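Local coordinates for protein probable LacI-family transcriptional regulator (Corynebacterium glutamicum ATCC 13032, PDB 3BIL) that probably binds DNA as a transcriptional regulator of the LacI family, at residues P74-H79 against T99-S104; V151-P156 against M194-G199; N182-I187 against E331-S336; A242-A247 against D270-G275. All blocks are in the same frame, centred on the assembly; numbering follows the deposited sequence.

Interaction 1 (P74-H79 against T99-S104); sequences PSLINH and TIITNS
Leu76 and Asn103 carry this contact, their side chains crossing obliquely. Leu76 CD1 lies 4.0 Å from Asn103 CB and 3.9 Å from Asn103 ND2, so one methyl rests against the stem and the amino side of the amide. The other branch, Leu76 CD2, reaches Ile101 CG2 at 4.2 Å. Asn103 CG stands anti to its own backbone N (chi1 179°), which puts CG on the side of residues 74-76. From there ND2 is turned to Leu76, and Asn103 OD1 approaches Pro74 O to 3.1 Å; both are acceptors, so the pair is a close approach and not a bond, and OD1 is instead satisfied by Asn105 N. Ser104 OG sits 3.4 Å from Pro74 CA. The contact lies at the C-terminal ends of neighbouring parallel strands 69-73 and 99-103 in the alpha/beta fold of the periplasmic-binding-protein type, where residues 74-79 lead from the first strand into helix 79-94, the helix of a beta-alpha-beta crossover. Ser75 OG accepts from Asn78 N at 3.0 Å, an ST motif that shapes this turn, and Asn78 OD1 in turn caps Tyr80 N at the start of the helix. Strand 99-103 is outermost within the chain, and the second subunit covers it: Val85 of that subunit packs on Leu76, while Gln89 of that subunit donates through NE2 to Asn103 O.

Interaction 2 (V151-P156 against M194-G199); sequences VDRELP and MDTSTG
Arg153 and Ser197 bring their CA atoms to 5.7 Å where the loop after strand 148-151 runs past the first turn of helix 197-212. The motif is a helix N-terminus with Thr196 as N-cap, and the contact bridges the two alpha/beta lobes of the periplasmic-binding-protein fold beside the cleft in which relatives bind their effectors. One bond joins the segments: Glu154 N donates to Ser197 OG at 2.8 Å in an almost straight line, 178° at the hydrogen. Ser197 OG lies between its backbone N and carbonyl carbon (chi1 48°), a position that turns it toward the loop, where it also meets Arg153 CA at 3.4 Å. The Arg153 chain, extended from CG to NE, runs obliquely past Thr196. Its guanidinium is engaged by a salt bridge from NH1 to Glu106, which would fix the direction of the group and probably balances its charge. Thr196 splits its roles between its two branches. Thr196 OG1 faces the helix, accepting the capping bond from Gly199 N at 3.1 Å and also bonding to Pro193 O, so the hydroxyl is engaged within its own lobe. The methyl is left for the arginine: Thr196 CG2 sits over the centre of one face of the Arg153 guanidinium, 3.3 Å above its plane, and is equally near Arg153 NE and Arg153 CZ at 3.4 Å.

Interaction 3 (N182-I187 against E331-S336); sequences NNALPI and ESIINS
Asn182 and Asn335 meet through different first torsions: Asn182 CG is anti to its carbonyl carbon (chi1 -80°), whereas Asn335 CG is anti to its backbone N (chi1 -159°). The two side chains cross at about a right angle with their amide planes 88° apart, and Asn182 OD1 lies 2.8 Å from Asn335 ND2. The other end of the first amide, Asn182 ND2, is held by Leu178 O in the last turn of the preceding helix. Ile333 crosses Asn182 as well, its CG2 methyl touching the amide at 3.8 Å from Asn182 CG. The same methyl makes an apolar contact with Ala184 CB at 4.4 Å. Asn182 CB in turn leans on Ile334 O at 3.6 Å. A backbone bond completes the join: Ser336 N donates to Asn182 O at 3.3 Å, a long bond whose donor is tilted somewhat from the carbonyl plane. Ser336 is poorly ordered and is the last residue modelled, so this end is probably mobile. The loop against which the tail rests is a Schellman motif with Asn183, at positive phi, as its C-prime residue and Ala184 N bonded to Leu179 O. A cis peptide before Pro186 then turns the chain into strand 187-190. The tail after strand 322-328 thus covers the C-terminal end of helix 169-181 at the protein surface: Ile333 packs on Leu179 of that helix and on Ser272 and Ile274 of strand 272-276, while Ala184 touches Leu179 and Ser272.

Interaction 4 (A242-A247 against D270-G275); sequences AKTLFA and DVSVIG
Phe246 and Ile274 form the tightly packed part of the contact. Ile274 CG2 lies over the ring centre of Phe246 at 4.1 Å, only 5° off the normal, a CH-pi contact. Phe246 CG is anti to its backbone N (chi1 -178°), which places the root of the ring beside Ile274, with Phe246 CG 3.9 Å from Ile274 CB. The two residues lie side by side on one face of neighbouring parallel strands, 244-247 and 272-275, whose axes differ by 7° in direction. Helix 169-181 covers this face, where Leu179 touches both residues and Tyr189 meets Phe246 edge-to-face. On the opposite face Leu245 and Val273 pack on Val256 of helix 250-262, the connecting helix of this beta-alpha-beta crossover. Four backbone bonds stitch the strands together: Ser272 N to Lys243 O, Leu245 N to Ser272 O, Ile274 N to Leu245 O and Ala247 N to Ile274 O, all within 2.8 to 3.0 Å. The loose side is at the strand start, where Lys243 is exposed and the end of its side chain leads away from residues 270-275; Val271 CG2 nevertheless covers Lys243 O at 3.5 Å. Buried hydroxyls on the phenylalanine face are satisfied from the adjoining loops, Thr244 OG1 by Ala184 O and Ser272 OG by Ile334 N. Regular backbone bonding and apolar cover thus hold this pair of strands together, while the polar side chains at its start tie it to neighbouring loops.

In the fold
Interactions 1 and 4 both belong to beta-alpha-beta units, in opposite lobes about 29 Å apart between centres. The first is a loop-strand contact linking the start of a crossover to the outermost strand beside the second subunit; the other is strand pairing within the sheet of the far lobe. Interaction 2 spans the two lobes. Its centre is about 17 Å from that of interaction 1, which it touches where Pro74 CB lies 4.2 Å from Arg153 NH1, probably along the cleft used for effectors in this family. Interaction 3 is only about 8 Å from interaction 4, centre to centre, and closes the chain loop that contains it. The two share hydroxyl bonds, including Ser332 OG to Val273 O at 2.8 Å.

Interaction 1 (P74-H79 against T99-S104)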
loop_
_atom_site.group_PDB
_atom_site.type_symbol
_atom_site.label_atom_id
_atom_site.label_comp_id
_atom_site.label_asym_id
_atom_site.label_seq_id
_atom_site.Cartn_x
_atom_site.Cartn_y
_atom_site.Cartn_z
ATOM N N PRO A 74 3.128 -12.533 0.163
ATOM C CA PRO A 74 3.132 -12.587 1.631
ATOM C C PRO A 74 2.361 -11.476 2.323
ATOM O O PRO A 74 2.023 -11.578 3.507
ATOM C CB PRO A 74 4.608 -12.442 1.967
ATOM C CG PRO A 74 5.164 -11.690 0.873
ATOM C CD PRO A 74 4.456 -12.182 -0.349
ATOM N N SER A 75 2.095 -10.405 1.604
ATOM C CA SER A 75 1.510 -9.230 2.236
ATOM C C SER A 75 0.954 -8.337 1.139
ATOM O O SER A 75 1.452 -8.357 0.006
ATOM C CB SER A 75 2.595 -8.489 3.037
ATOM O OG SER A 75 2.250 -7.141 3.295
ATOM N N LEU A 76 -0.075 -7.577 1.494
ATOM C CA LEU A 76 -0.707 -6.621 0.579
ATOM C C LEU A 76 -0.584 -5.186 1.090
ATOM O O LEU A 76 -0.602 -4.244 0.296
ATOM C CB LEU A 76 -2.177 -7.009 0.263
ATOM C CG LEU A 76 -2.386 -8.288 -0.586
ATOM C CD1 LEU A 76 -3.850 -8.753 -0.582
ATOM C CD2 LEU A 76 -1.907 -8.104 -2.018
ATOM N N ILE A 77 -0.444 -5.018 2.404
ATOM C CA ILE A 77 -0.075 -3.706 2.944
ATOM C C ILE A 77 1.377 -3.347 2.611
ATOM O O ILE A 77 1.749 -2.185 2.666
ATOM C CB ILE A 77 -0.397 -3.507 4.475
ATOM C CG1 ILE A 77 0.400 -4.450 5.371
ATOM C CG2 ILE A 77 -1.903 -3.653 4.764
ATOM C CD1 ILE A 77 0.443 -3.995 6.857
ATOM N N ASN A 78 2.204 -4.332 2.269
ATOM C CA ASN A 78 3.452 -4.011 1.600
ATOM C C ASN A 78 3.160 -3.420 0.205
ATOM O O ASN A 78 2.535 -4.058 -0.671
ATOM C CB ASN A 78 4.384 -5.214 1.507
ATOM C CG ASN A 78 5.844 -4.812 1.271
ATOM O OD1 ASN A 78 6.154 -4.030 0.377
ATOM N ND2 ASN A 78 6.743 -5.361 2.073
ATOM N N HIS A 79 3.589 -2.179 0.020
ATOM C CA HIS A 79 3.280 -1.475 -1.182
ATOM C C HIS A 79 4.016 -2.134 -2.325
ATOM O O HIS A 79 3.545 -2.109 -3.460
ATOM C CB HIS A 79 3.659 -0.010 -1.054
ATOM C CG HIS A 79 3.718 0.715 -2.362
ATOM N ND1 HIS A 79 4.890 0.868 -3.078
ATOM C CD2 HIS A 79 2.752 1.333 -3.083
ATOM C CE1 HIS A 79 4.644 1.558 -4.177
ATOM N NE2 HIS A 79 3.352 1.845 -4.209
ATOM N N THR A 99 -6.903 -13.052 -13.065
ATOM C CA THR A 99 -6.020 -13.067 -11.891
ATOM C C THR A 99 -6.780 -13.136 -10.559
ATOM O O THR A 99 -7.562 -12.245 -10.222
ATOM C CB THR A 99 -5.082 -11.812 -11.885
ATOM O OG1 THR A 99 -4.223 -11.846 -13.028
ATOM C CG2 THR A 99 -4.230 -11.735 -10.618
ATOM N N ILE A 100 -6.507 -14.198 -9.810
ATOM C CA ILE A 100 -6.964 -14.403 -8.443
ATOM C C ILE A 100 -5.759 -14.238 -7.501
ATOM O O ILE A 100 -4.728 -14.897 -7.680
ATOM C CB ILE A 100 -7.505 -15.843 -8.285
ATOM C CG1 ILE A 100 -8.413 -16.222 -9.457
ATOM C CG2 ILE A 100 -8.219 -16.028 -6.968
ATOM C CD1 ILE A 100 -9.682 -15.367 -9.616
ATOM N N ILE A 101 -5.880 -13.369 -6.505
ATOM C CA ILE A 101 -4.753 -13.068 -5.633
ATOM C C ILE A 101 -4.927 -13.732 -4.298
ATOM O O ILE A 101 -6.036 -13.797 -3.784
ATOM C CB ILE A 101 -4.589 -11.522 -5.400
ATOM C CG1 ILE A 101 -4.482 -10.764 -6.730
ATOM C CG2 ILE A 101 -3.369 -11.207 -4.513
ATOM C CD1 ILE A 101 -5.661 -9.904 -7.007
ATOM N N THR A 102 -3.834 -14.208 -3.712
ATOM C CA THR A 102 -3.881 -14.570 -2.287
ATOM C C THR A 102 -2.736 -14.010 -1.434
ATOM O O THR A 102 -1.661 -13.686 -1.924
ATOM C CB THR A 102 -4.008 -16.111 -2.000
ATOM O OG1 THR A 102 -2.712 -16.664 -1.712
ATOM C CG2 THR A 102 -4.694 -16.884 -3.142
ATOM N N ASN A 103 -2.983 -13.975 -0.132
ATOM C CA ASN A 103 -2.148 -13.300 0.804
ATOM C C ASN A 103 -1.837 -14.268 1.922
ATOM O O ASN A 103 -2.733 -14.675 2.640
ATOM C CB ASN A 103 -2.921 -12.111 1.335
ATOM C CG ASN A 103 -2.144 -11.317 2.360
ATOM O OD1 ASN A 103 -1.014 -11.647 2.712
ATOM N ND2 ASN A 103 -2.749 -10.245 2.840
ATOM N N SER A 104 -0.565 -14.630 2.078
ATOM C CA SER A 104 -0.166 -15.667 3.039
ATOM C C SER A 104 0.164 -15.178 4.443
ATOM O O SER A 104 0.380 -16.002 5.338
ATOM C CB SER A 104 1.011 -16.472 2.498
ATOM O OG SER A 104 2.245 -15.773 2.594
#

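Interaction 2 (V151-P156 against M194-G199)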
loop_
_atom_site.group_PDB
_atom_site.type_symbol
_atom_site.label_atom_id
_atom_site.label_comp_id
_atom_site.label_asym_id
_atom_site.label_seq_id
_atom_site.Cartn_x
_atom_site.Cartn_y
_atom_site.Cartn_z
ATOM N N VAL A 151 8.710 -15.741 -7.488
ATOM C CA VAL A 151 9.150 -14.355 -7.663
ATOM C C VAL A 151 9.670 -13.744 -6.391
ATOM O O VAL A 151 9.156 -14.037 -5.289
ATOM C CB VAL A 151 8.020 -13.414 -8.171
ATOM C CG1 VAL A 151 8.018 -13.367 -9.637
ATOM C CG2 VAL A 151 6.651 -13.835 -7.644
ATOM N N ASP A 152 10.647 -12.843 -6.553
ATOM C CA ASP A 152 11.237 -12.092 -5.436
ATOM C C ASP A 152 12.082 -12.947 -4.456
ATOM O O ASP A 152 13.215 -12.590 -4.183
ATOM C CB ASP A 152 10.163 -11.297 -4.669
ATOM C CG ASP A 152 10.748 -10.152 -3.878
ATOM O OD1 ASP A 152 10.489 -10.102 -2.663
ATOM O OD2 ASP A 152 11.466 -9.301 -4.476
ATOM N N ARG A 153 11.526 -14.052 -3.953
ATOM C CA ARG A 153 12.224 -14.969 -3.049
ATOM C C ARG A 153 12.524 -16.301 -3.706
ATOM O O ARG A 153 11.742 -16.799 -4.508
ATOM C CB ARG A 153 11.412 -15.222 -1.796
ATOM C CG ARG A 153 11.360 -14.059 -0.901
ATOM C CD ARG A 153 10.549 -14.380 0.327
ATOM N NE ARG A 153 10.232 -13.163 1.074
ATOM C CZ ARG A 153 9.250 -13.052 1.963
ATOM N NH1 ARG A 153 8.479 -14.097 2.248
ATOM N NH2 ARG A 153 9.041 -11.891 2.573
ATOM N N GLU A 154 13.661 -16.876 -3.331
ATOM C CA GLU A 154 14.194 -18.093 -3.936
ATOM C C GLU A 154 14.109 -19.257 -2.946
ATOM O O GLU A 154 14.356 -19.083 -1.746
ATOM C CB GLU A 154 15.669 -17.888 -4.322
ATOM C CG GLU A 154 15.955 -17.518 -5.773
ATOM C CD GLU A 154 17.254 -18.168 -6.331
ATOM O OE1 GLU A 154 17.620 -17.901 -7.505
ATOM O OE2 GLU A 154 17.918 -18.948 -5.612
ATOM N N LEU A 155 13.771 -20.443 -3.453
ATOM C CA LEU A 155 13.846 -21.671 -2.661
ATOM C C LEU A 155 15.297 -21.946 -2.315
ATOM O O LEU A 155 16.153 -21.856 -3.191
ATOM C CB LEU A 155 13.280 -22.853 -3.439
ATOM C CG LEU A 155 11.768 -23.043 -3.586
ATOM C CD1 LEU A 155 11.524 -24.325 -4.372
ATOM C CD2 LEU A 155 11.047 -23.079 -2.239
ATOM N N PRO A 156 15.574 -22.291 -1.038
ATOM C CA PRO A 156 16.961 -22.342 -0.563
ATOM C C PRO A 156 17.838 -23.446 -1.171
ATOM O O PRO A 156 19.044 -23.429 -0.928
ATOM C CB PRO A 156 16.811 -22.534 0.955
ATOM C CG PRO A 156 15.490 -23.197 1.124
ATOM C CD PRO A 156 14.616 -22.662 0.025
ATOM N N MET A 194 16.039 -13.089 8.433
ATOM C CA MET A 194 17.144 -13.916 7.948
ATOM C C MET A 194 16.694 -15.275 7.417
ATOM O O MET A 194 17.505 -16.057 6.899
ATOM C CB MET A 194 18.248 -14.013 8.997
ATOM C CG MET A 194 18.991 -12.661 9.181
ATOM S SD MET A 194 19.911 -12.194 7.694
ATOM C CE MET A 194 21.039 -13.589 7.620
ATOM N N ASP A 195 15.389 -15.528 7.530
ATOM C CA ASP A 195 14.754 -16.724 6.965
ATOM C C ASP A 195 14.264 -16.536 5.509
ATOM O O ASP A 195 13.608 -17.424 4.945
ATOM C CB ASP A 195 13.595 -17.181 7.862
ATOM C CG ASP A 195 12.509 -16.117 8.005
ATOM O OD1 ASP A 195 12.173 -15.464 6.993
ATOM O OD2 ASP A 195 11.987 -15.932 9.129
ATOM N N THR A 196 14.566 -15.379 4.915
ATOM C CA THR A 196 14.261 -15.127 3.497
ATOM C C THR A 196 15.547 -15.050 2.682
ATOM O O THR A 196 16.575 -14.574 3.169
ATOM C CB THR A 196 13.331 -13.871 3.281
ATOM O OG1 THR A 196 13.825 -12.723 3.996
ATOM C CG2 THR A 196 11.942 -14.167 3.779
ATOM N N SER A 197 15.510 -15.544 1.452
ATOM C CA SER A 197 16.662 -15.445 0.571
ATOM C C SER A 197 17.010 -13.965 0.413
ATOM O O SER A 197 18.171 -13.558 0.369
ATOM C CB SER A 197 16.343 -16.086 -0.784
ATOM O OG SER A 197 15.090 -15.635 -1.287
ATOM N N THR A 198 15.959 -13.178 0.344
ATOM C CA THR A 198 15.992 -11.735 0.325
ATOM C C THR A 198 16.805 -11.171 1.510
ATOM O O THR A 198 17.823 -10.480 1.317
ATOM C CB THR A 198 14.512 -11.271 0.203
ATOM O OG1 THR A 198 14.233 -11.006 -1.179
ATOM C CG2 THR A 198 14.146 -10.089 1.082
ATOM N N GLY A 199 16.398 -11.485 2.732
ATOM C CA GLY A 199 17.095 -10.962 3.905
ATOM C C GLY A 199 18.588 -11.283 3.953
ATOM O O GLY A 199 19.388 -10.461 4.409
#

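Interaction 3 (N182-I187 against E331-S336)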
loop_
_atom_site.group_PDB
_atom_site.type_symbol
_atom_site.label_atom_id
_atom_site.label_comp_id
_atom_site.label_asym_id
_atom_site.label_seq_id
_atom_site.Cartn_x
_atom_site.Cartn_y
_atom_site.Cartn_z
ATOM N N ASN A 182 30.807 10.161 0.639
ATOM C CA ASN A 182 30.276 11.254 1.442
ATOM C C ASN A 182 30.714 11.277 2.903
ATOM O O ASN A 182 30.239 12.142 3.691
ATOM C CB ASN A 182 28.765 11.251 1.347
ATOM C CG ASN A 182 28.269 11.896 0.047
ATOM O OD1 ASN A 182 28.266 13.124 -0.072
ATOM N ND2 ASN A 182 27.825 11.063 -0.924
ATOM N N ASN A 183 31.633 10.356 3.259
ATOM C CA ASN A 183 31.999 10.100 4.664
ATOM C C ASN A 183 30.760 10.018 5.591
ATOM O O ASN A 183 30.751 10.572 6.673
ATOM C CB ASN A 183 33.006 11.139 5.200
ATOM C CG ASN A 183 33.636 10.710 6.551
ATOM O OD1 ASN A 183 33.868 9.511 6.784
ATOM N ND2 ASN A 183 33.896 11.682 7.439
ATOM N N ALA A 184 29.712 9.327 5.155
ATOM C CA ALA A 184 28.472 9.382 5.883
ATOM C C ALA A 184 28.467 8.128 6.744
ATOM O O ALA A 184 27.554 7.307 6.677
ATOM C CB ALA A 184 27.296 9.419 4.915
ATOM N N LEU A 185 29.523 7.978 7.543
ATOM C CA LEU A 185 29.767 6.759 8.259
ATOM C C LEU A 185 29.721 7.065 9.722
ATOM O O LEU A 185 30.021 8.212 10.095
ATOM C CB LEU A 185 31.165 6.235 7.937
ATOM C CG LEU A 185 31.579 5.811 6.536
ATOM C CD1 LEU A 185 33.048 5.259 6.637
ATOM C CD2 LEU A 185 30.592 4.780 5.869
ATOM N N PRO A 186 29.455 6.035 10.575
ATOM C CA PRO A 186 29.144 4.636 10.246
ATOM C C PRO A 186 27.732 4.385 9.775
ATOM O O PRO A 186 26.814 5.159 10.082
ATOM C CB PRO A 186 29.373 3.866 11.583
ATOM C CG PRO A 186 29.447 4.860 12.624
ATOM C CD PRO A 186 29.590 6.243 12.028
ATOM N N ILE A 187 27.558 3.265 9.085
ATOM C CA ILE A 187 26.295 2.892 8.553
ATOM C C ILE A 187 25.626 1.879 9.485
ATOM O O ILE A 187 26.230 0.870 9.863
ATOM C CB ILE A 187 26.459 2.287 7.130
ATOM C CG1 ILE A 187 27.216 3.260 6.216
ATOM C CG2 ILE A 187 25.063 1.877 6.509
ATOM C CD1 ILE A 187 27.759 2.649 4.917
ATOM N N GLU A 331 17.814 13.129 -2.164
ATOM C CA GLU A 331 18.518 14.066 -1.268
ATOM C C GLU A 331 18.696 13.706 0.230
ATOM O O GLU A 331 18.783 14.603 1.072
ATOM C CB GLU A 331 17.927 15.464 -1.411
ATOM C CG GLU A 331 18.646 16.334 -2.454
ATOM C CD GLU A 331 17.895 16.458 -3.791
ATOM O OE1 GLU A 331 18.578 16.455 -4.856
ATOM O OE2 GLU A 331 16.636 16.570 -3.767
ATOM N N SER A 332 18.791 12.417 0.566
ATOM C CA SER A 332 18.854 12.004 1.975
ATOM C C SER A 332 20.260 11.596 2.509
ATOM O O SER A 332 20.364 10.932 3.544
ATOM C CB SER A 332 17.836 10.898 2.222
ATOM O OG SER A 332 17.930 9.846 1.282
ATOM N N ILE A 333 21.325 12.009 1.814
ATOM C CA ILE A 333 22.700 11.773 2.219
ATOM C C ILE A 333 23.373 13.116 2.489
ATOM O O ILE A 333 23.473 13.941 1.592
ATOM C CB ILE A 333 23.514 11.109 1.089
ATOM C CG1 ILE A 333 22.825 9.854 0.521
ATOM C CG2 ILE A 333 24.947 10.845 1.541
ATOM C CD1 ILE A 333 22.514 8.798 1.509
ATOM N N ILE A 334 23.835 13.324 3.720
ATOM C CA ILE A 334 24.676 14.474 4.078
ATOM C C ILE A 334 26.059 14.376 3.445
ATOM O O ILE A 334 26.610 13.291 3.314
ATOM C CB ILE A 334 24.913 14.541 5.599
ATOM C CG1 ILE A 334 23.592 14.664 6.348
ATOM C CG2 ILE A 334 25.754 15.743 5.971
ATOM C CD1 ILE A 334 23.106 13.383 6.868
ATOM N N ASN A 335 26.623 15.514 3.051
ATOM C CA ASN A 335 28.059 15.578 2.833
ATOM C C ASN A 335 28.864 16.104 4.046
ATOM O O ASN A 335 28.765 17.287 4.405
ATOM C CB ASN A 335 28.420 16.343 1.571
ATOM C CG ASN A 335 29.808 15.985 1.090
ATOM O OD1 ASN A 335 30.577 16.831 0.638
ATOM N ND2 ASN A 335 30.152 14.716 1.231
ATOM N N SER A 336 29.666 15.214 4.650
ATOM C CA SER A 336 30.554 15.545 5.781
ATOM C C SER A 336 32.003 15.910 5.401
ATOM O O SER A 336 32.655 15.227 4.603
ATOM C CB SER A 336 30.553 14.401 6.792
ATOM O OG SER A 336 29.258 14.268 7.341
#

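Interaction 4 (A242-A247 against D270-G275)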
loop_
_atom_site.group_PDB
_atom_site.type_symbol
_atom_site.label_atom_id
_atom_site.label_comp_id
_atom_site.label_asym_id
_atom_site.label_seq_id
_atom_site.Cartn_x
_atom_site.Cartn_y
_atom_site.Cartn_z
ATOM N N ALA A 242 25.247 5.186 14.750
ATOM C CA ALA A 242 24.986 5.233 13.282
ATOM C C ALA A 242 24.727 6.636 12.844
ATOM O O ALA A 242 24.016 7.363 13.521
ATOM C CB ALA A 242 23.812 4.312 12.850
ATOM N N LYS A 243 25.362 7.035 11.746
ATOM C CA LYS A 243 25.112 8.337 11.124
ATOM C C LYS A 243 24.326 8.155 9.814
ATOM O O LYS A 243 23.911 9.128 9.188
ATOM C CB LYS A 243 26.420 9.139 10.961
ATOM C CG LYS A 243 26.782 9.891 12.251
ATOM C CD LYS A 243 28.000 10.802 12.152
ATOM C CE LYS A 243 29.288 10.036 12.598
ATOM N NZ LYS A 243 30.252 10.796 13.500
ATOM N N THR A 244 24.095 6.891 9.441
ATOM C CA THR A 244 23.315 6.550 8.276
ATOM C C THR A 244 22.452 5.340 8.599
ATOM O O THR A 244 22.899 4.391 9.256
ATOM C CB THR A 244 24.215 6.272 7.028
ATOM O OG1 THR A 244 24.726 7.519 6.518
ATOM C CG2 THR A 244 23.427 5.601 5.863
ATOM N N LEU A 245 21.197 5.369 8.161
ATOM C CA LEU A 245 20.356 4.221 8.372
ATOM C C LEU A 245 20.022 3.672 6.997
ATOM O O LEU A 245 19.590 4.405 6.111
ATOM C CB LEU A 245 19.132 4.580 9.223
ATOM C CG LEU A 245 19.503 5.072 10.651
ATOM C CD1 LEU A 245 18.322 5.789 11.409
ATOM C CD2 LEU A 245 20.097 3.930 11.503
ATOM N N PHE A 246 20.250 2.384 6.814
ATOM C CA PHE A 246 20.214 1.811 5.509
ATOM C C PHE A 246 19.273 0.625 5.688
ATOM O O PHE A 246 19.623 -0.419 6.205
ATOM C CB PHE A 246 21.668 1.478 5.060
ATOM C CG PHE A 246 21.812 0.893 3.645
ATOM C CD1 PHE A 246 22.962 1.148 2.912
ATOM C CD2 PHE A 246 20.870 0.053 3.098
ATOM C CE1 PHE A 246 23.149 0.612 1.683
ATOM C CE2 PHE A 246 21.048 -0.499 1.884
ATOM C CZ PHE A 246 22.187 -0.231 1.159
ATOM N N ALA A 247 18.029 0.818 5.305
ATOM C CA ALA A 247 17.028 -0.214 5.495
ATOM C C ALA A 247 17.175 -1.182 4.386
ATOM O O ALA A 247 17.578 -0.797 3.302
ATOM C CB ALA A 247 15.684 0.415 5.403
ATOM N N ASP A 270 20.442 15.859 9.560
ATOM C CA ASP A 270 21.076 15.415 10.805
ATOM C C ASP A 270 21.501 13.956 10.747
ATOM O O ASP A 270 22.275 13.524 11.574
ATOM C CB ASP A 270 20.127 15.601 11.990
ATOM C CG ASP A 270 19.818 17.048 12.274
ATOM O OD1 ASP A 270 20.785 17.845 12.441
ATOM O OD2 ASP A 270 18.604 17.386 12.337
ATOM N N VAL A 271 20.990 13.203 9.773
ATOM C CA VAL A 271 21.313 11.800 9.626
ATOM C C VAL A 271 21.071 11.459 8.156
ATOM O O VAL A 271 20.232 12.104 7.519
ATOM C CB VAL A 271 20.328 11.003 10.442
ATOM C CG1 VAL A 271 18.868 11.172 9.841
ATOM C CG2 VAL A 271 20.706 9.565 10.502
ATOM N N SER A 272 21.757 10.448 7.619
ATOM C CA SER A 272 21.526 10.016 6.251
ATOM C C SER A 272 20.621 8.792 6.205
ATOM O O SER A 272 20.752 7.931 7.045
ATOM C CB SER A 272 22.850 9.675 5.534
ATOM O OG SER A 272 23.693 10.823 5.474
ATOM N N VAL A 273 19.744 8.692 5.191
ATOM C CA VAL A 273 18.930 7.493 5.017
ATOM C C VAL A 273 19.093 6.912 3.611
ATOM O O VAL A 273 19.137 7.651 2.637
ATOM C CB VAL A 273 17.423 7.753 5.339
ATOM C CG1 VAL A 273 16.561 6.492 5.116
ATOM C CG2 VAL A 273 17.282 8.168 6.766
ATOM N N ILE A 274 19.195 5.589 3.539
ATOM C CA ILE A 274 18.979 4.865 2.314
ATOM C C ILE A 274 17.773 3.957 2.498
ATOM O O ILE A 274 17.776 3.137 3.418
ATOM C CB ILE A 274 20.178 3.969 1.918
ATOM C CG1 ILE A 274 21.496 4.760 1.930
ATOM C CG2 ILE A 274 19.912 3.329 0.545
ATOM C CD1 ILE A 274 21.678 5.749 0.787
ATOM N N GLY A 275 16.763 4.095 1.619
ATOM C CA GLY A 275 15.531 3.336 1.751
ATOM C C GLY A 275 15.498 2.219 0.776
ATOM O O GLY A 275 16.320 2.161 -0.106
#